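Galactose-1-phosphate uridylyltransferase (Pyrobaculum aerophilum str. IM2, PDB 6K5Z) probably catalyses UMP transfer between UDP-glucose and galactose 1-phosphate, and binds zinc. Local coordinates at residues C30-G35 / V134-P139; S77-E82 / H138-I143. All coordinates share one frame; numbering follows the deposited sequence.

How the contacts relate
Contacts 1 and 2 lie next to each other, their centres about 9 Å apart, on one side of the chain's centre and within the N-terminal half of the transferase. Along the chain, loop 30-35 comes first, then strand 76-81, and finally the run 134-143, which serves both contacts. Its first part, a loop, meets 30-35 in contact 1; past the shared H138 and P139 it becomes strand 140-146, the antiparallel neighbour of 76-81 in contact 2. F32 of contact 1 packs against V79 and H140 of contact 2. The zinc ligand H138 stands two residues before H140, the predicted nucleophile, which places the metal-bound loop beside the probable active site.

Contact 1: residues C30-G35 / V134-P139; sequences CPFCPG and VSLTHP. With ZN (zinc ion), chain G; PO4 (phosphate ion), chain J.
A Cys2His2 zinc site built on a CxxC motif joins C30 and C33 of one loop to H138 of another, with H86 as the fourth ligand. The zinc ion lies 2.3 Å from C30 SG, 2.4 Å from C33 SG and 2.2 Å from H138 ND1. A chi1 of -164°, which sets CG of H138 opposite the backbone N, carries ND1 to the metal, while NE2 is hydrogen-bonded to the carbonyl O of T83, so both ring nitrogens fix its rotation. C33 SG lies at the edge of this ring, near its plane, and C30 SG approaches it obliquely. Over one face comes F32 CB, a CH-pi contact 4.2 Å from the centroid of the H138 ring. The phenyl group of F32 in turn has H138 CB at its edge and P31 CG over the centre of one face. L136 crosses it at about a right angle, bringing CD1 to 3.6 Å from F32 CE2, and the same methyl touches P31 CG. The backbone N of L136 points almost straight at O1 of a phosphate ion, probably from the crystallisation liquor (2.9 Å, 168°). Within the CxxC turn, F32 N donates to C30 SG at 3.4 Å, a second-shell bond that probably draws off some of the sulfur's negative charge; metal and apolar contacts together tie the two loops to each other.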
# COMPACT_ATOMS: atom_id res chain seq x y z
N CYS B 30 -6.93 23.46 16.98
CA CYS B 30 -7.32 22.06 16.92
C CYS B 30 -8.84 21.94 16.65
O CYS B 30 -9.67 22.48 17.38
CB CYS B 30 -6.90 21.29 18.17
SG CYS B 30 -7.53 19.57 18.25
N PRO B 31 -9.20 21.26 15.56
CA PRO B 31 -10.62 21.11 15.21
C PRO B 31 -11.39 20.12 16.09
O PRO B 31 -12.63 20.02 15.95
CB PRO B 31 -10.55 20.57 13.80
CG PRO B 31 -9.28 19.79 13.77
CD PRO B 31 -8.32 20.48 14.68
N PHE B 32 -10.67 19.39 16.97
CA PHE B 32 -11.26 18.34 17.80
C PHE B 32 -11.36 18.68 19.31
O PHE B 32 -11.98 17.95 20.09
CB PHE B 32 -10.46 17.02 17.61
CG PHE B 32 -10.24 16.61 16.16
CD1 PHE B 32 -11.26 16.76 15.20
CD2 PHE B 32 -9.02 16.04 15.76
CE1 PHE B 32 -11.04 16.39 13.88
CE2 PHE B 32 -8.81 15.66 14.44
CZ PHE B 32 -9.81 15.85 13.49
N CYS B 33 -10.75 19.79 19.74
CA CYS B 33 -10.83 20.17 21.15
C CYS B 33 -12.21 20.68 21.46
O CYS B 33 -12.78 21.39 20.65
CB CYS B 33 -9.82 21.25 21.51
SG CYS B 33 -8.25 20.58 22.04
N PRO B 34 -12.74 20.36 22.68
CA PRO B 34 -14.00 20.94 23.13
C PRO B 34 -13.95 22.46 23.31
O PRO B 34 -12.86 23.05 23.39
CB PRO B 34 -14.21 20.28 24.49
CG PRO B 34 -12.85 20.04 25.01
CD PRO B 34 -12.09 19.61 23.78
N GLY B 35 -15.13 23.07 23.41
CA GLY B 35 -15.21 24.49 23.71
C GLY B 35 -15.21 25.44 22.51
O GLY B 35 -15.03 26.65 22.69
N VAL B 134 0.28 11.75 10.32
CA VAL B 134 -0.75 12.23 11.23
C VAL B 134 -0.27 13.59 11.80
O VAL B 134 0.48 13.64 12.75
CB VAL B 134 -1.09 11.18 12.34
CG1 VAL B 134 -2.26 11.63 13.18
CG2 VAL B 134 -1.47 9.85 11.72
N SER B 135 -0.67 14.66 11.16
CA SER B 135 -0.36 16.02 11.59
C SER B 135 -1.30 16.48 12.72
O SER B 135 -0.89 17.28 13.55
CB SER B 135 -0.47 16.96 10.39
OG SER B 135 -1.79 16.90 9.82
N LEU B 136 -2.54 15.99 12.76
CA LEU B 136 -3.48 16.30 13.85
C LEU B 136 -3.29 15.36 15.06
O LEU B 136 -3.72 14.21 15.09
CB LEU B 136 -4.91 16.27 13.35
CG LEU B 136 -5.26 17.31 12.26
CD1 LEU B 136 -6.73 17.21 11.88
CD2 LEU B 136 -4.95 18.77 12.62
N THR B 137 -2.65 15.90 16.08
CA THR B 137 -2.07 15.14 17.18
C THR B 137 -3.13 14.69 18.20
O THR B 137 -3.01 13.65 18.85
CB THR B 137 -0.95 16.01 17.79
OG1 THR B 137 -0.03 15.20 18.50
CG2 THR B 137 -1.49 17.13 18.71
N HIS B 138 -4.19 15.47 18.34
CA HIS B 138 -5.32 15.06 19.19
C HIS B 138 -5.84 13.64 18.85
O HIS B 138 -6.24 13.38 17.73
CB HIS B 138 -6.46 16.07 19.03
CG HIS B 138 -7.49 15.98 20.10
ND1 HIS B 138 -7.69 16.98 21.02
CD2 HIS B 138 -8.35 14.99 20.43
CE1 HIS B 138 -8.63 16.63 21.86
NE2 HIS B 138 -9.06 15.43 21.52
N PRO B 139 -5.86 12.72 19.83
CA PRO B 139 -6.30 11.38 19.49
C PRO B 139 -7.65 11.32 18.79
O PRO B 139 -8.68 11.87 19.27
CB PRO B 139 -6.36 10.69 20.83
CG PRO B 139 -5.24 11.33 21.57
CD PRO B 139 -5.47 12.78 21.25
ZN ZN G . -7.23 19.08 20.48
P PO4 J . -4.62 13.28 10.15
O1 PO4 J . -3.46 13.96 10.87
O2 PO4 J . -5.18 14.28 9.12
O3 PO4 J . -5.69 12.93 11.14
O4 PO4 J . -4.19 11.96 9.52

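Contact 2: residues S77-E82 / H138-I143; sequences SLVVVE and HPHSQI. With ZN (zinc ion), chain G; PO4 (phosphate ion), chain J.
The carbonyl O of L78 receives two hydrogen bonds, from I143 N at 3.0 Å and from a water molecule at 2.9 Å. That water also donates to Q142 OE1 and accepts from S77 OG, linking side chains of both strands. L78 with I143 and V80 with S141 are hydrogen-bonded pairs of antiparallel strands 76-81 and 140-146; V79 with Q142 and V81 with H140 are the non-hydrogen-bonded ones. On the face bearing V80, which packs on helix 96-116, V80 CG2 presses against I143 CD1 at 3.4 Å. Where strand 76-81 ends, S141 OG donates to E82 OE2 at 2.6 Å, nearly in line with the C-O bond, while E82 OE1 forms a salt bridge with R126. With an alanine at E82, S141 OG would probably lose this acceptor and R126 a carboxylate partner. On the other face, V79 CG1 lies 3.8 Å from H140 CB. H140 CG sits between backbone N and carbonyl carbon (chi1 67°), bringing ND1 within 2.7 Å of H138 O, a hydrogen bond. Phosphate O3 lies in plane at the ring's edge, doubtfully close to NE2. The ND1 bond probably fixes the ring's rotation, turning NE2 to the phosphate, as would suit a residue predicted to carry UMP.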
# COMPACT_ATOMS: atom_id res chain seq x y z
N SER B 77 -18.15 10.90 5.76
CA SER B 77 -16.82 10.81 6.34
C SER B 77 -16.82 11.45 7.72
O SER B 77 -17.07 12.64 7.85
CB SER B 77 -15.79 11.47 5.42
OG SER B 77 -14.54 11.47 6.08
N LEU B 78 -16.50 10.67 8.75
CA LEU B 78 -16.57 11.16 10.14
C LEU B 78 -15.28 11.00 10.90
O LEU B 78 -14.50 10.10 10.63
CB LEU B 78 -17.66 10.44 10.91
CG LEU B 78 -19.01 10.33 10.22
CD1 LEU B 78 -19.92 9.38 10.98
CD2 LEU B 78 -19.61 11.73 10.06
N VAL B 79 -15.08 11.88 11.89
CA VAL B 79 -13.97 11.78 12.83
C VAL B 79 -14.51 11.35 14.19
O VAL B 79 -15.46 11.92 14.69
CB VAL B 79 -13.17 13.07 12.93
CG1 VAL B 79 -12.02 12.91 13.90
CG2 VAL B 79 -12.61 13.43 11.56
N VAL B 80 -13.92 10.31 14.75
CA VAL B 80 -14.23 9.93 16.12
C VAL B 80 -13.18 10.59 17.00
O VAL B 80 -12.01 10.14 17.05
CB VAL B 80 -14.19 8.43 16.31
CG1 VAL B 80 -14.60 8.08 17.72
CG2 VAL B 80 -15.10 7.76 15.29
N VAL B 81 -13.58 11.66 17.67
CA VAL B 81 -12.70 12.30 18.68
C VAL B 81 -12.79 11.49 19.96
O VAL B 81 -13.85 11.43 20.59
CB VAL B 81 -13.05 13.77 18.93
CG1 VAL B 81 -12.05 14.42 19.87
CG2 VAL B 81 -13.05 14.51 17.61
N GLU B 82 -11.65 10.92 20.35
CA GLU B 82 -11.57 9.88 21.36
C GLU B 82 -11.55 10.32 22.82
O GLU B 82 -11.68 9.50 23.74
CB GLU B 82 -10.32 9.04 21.06
CG GLU B 82 -10.39 8.25 19.74
CD GLU B 82 -9.06 7.65 19.35
OE1 GLU B 82 -8.06 7.84 20.07
OE2 GLU B 82 -8.99 6.97 18.31
N HIS B 138 -4.19 15.47 18.34
CA HIS B 138 -5.32 15.06 19.19
C HIS B 138 -5.84 13.64 18.85
O HIS B 138 -6.24 13.38 17.73
CB HIS B 138 -6.46 16.07 19.03
CG HIS B 138 -7.49 15.98 20.10
ND1 HIS B 138 -7.69 16.98 21.02
CD2 HIS B 138 -8.35 14.99 20.43
CE1 HIS B 138 -8.63 16.63 21.86
NE2 HIS B 138 -9.06 15.43 21.52
N PRO B 139 -5.86 12.72 19.83
CA PRO B 139 -6.30 11.38 19.49
C PRO B 139 -7.65 11.32 18.79
O PRO B 139 -8.68 11.87 19.27
CB PRO B 139 -6.36 10.69 20.83
CG PRO B 139 -5.24 11.33 21.57
CD PRO B 139 -5.47 12.78 21.25
N HIS B 140 -7.64 10.67 17.64
CA HIS B 140 -8.84 10.51 16.91
C HIS B 140 -8.74 9.33 15.99
O HIS B 140 -7.65 8.87 15.69
CB HIS B 140 -9.12 11.79 16.14
CG HIS B 140 -8.11 12.04 15.07
ND1 HIS B 140 -6.78 12.24 15.34
CD2 HIS B 140 -8.24 12.04 13.72
CE1 HIS B 140 -6.13 12.37 14.19
NE2 HIS B 140 -6.99 12.24 13.20
N SER B 141 -9.91 8.87 15.57
CA SER B 141 -10.08 7.76 14.66
C SER B 141 -11.01 8.24 13.54
O SER B 141 -11.53 9.38 13.59
CB SER B 141 -10.69 6.58 15.43
OG SER B 141 -9.70 5.87 16.12
N GLN B 142 -11.23 7.37 12.55
CA GLN B 142 -12.08 7.73 11.39
C GLN B 142 -13.04 6.63 11.02
O GLN B 142 -12.79 5.44 11.23
CB GLN B 142 -11.24 8.07 10.16
CG GLN B 142 -10.39 9.33 10.32
CD GLN B 142 -9.74 9.76 8.99
OE1 GLN B 142 -10.43 10.05 8.01
NE2 GLN B 142 -8.43 9.79 8.95
N ILE B 143 -14.18 7.09 10.52
CA ILE B 143 -15.23 6.26 9.98
C ILE B 143 -15.45 6.78 8.58
O ILE B 143 -15.59 7.99 8.40
CB ILE B 143 -16.54 6.43 10.81
CG1 ILE B 143 -16.36 5.76 12.17
CG2 ILE B 143 -17.76 5.82 10.09
CD1 ILE B 143 -17.35 6.23 13.22
ZN ZN G . -7.23 19.08 20.48
P PO4 J . -4.62 13.28 10.15
O1 PO4 J . -3.46 13.96 10.87
O2 PO4 J . -5.18 14.28 9.12
O3 PO4 J . -5.69 12.93 11.14
O4 PO4 J . -4.19 11.96 9.52
O HOH W 1 -13.13 10.79 8.21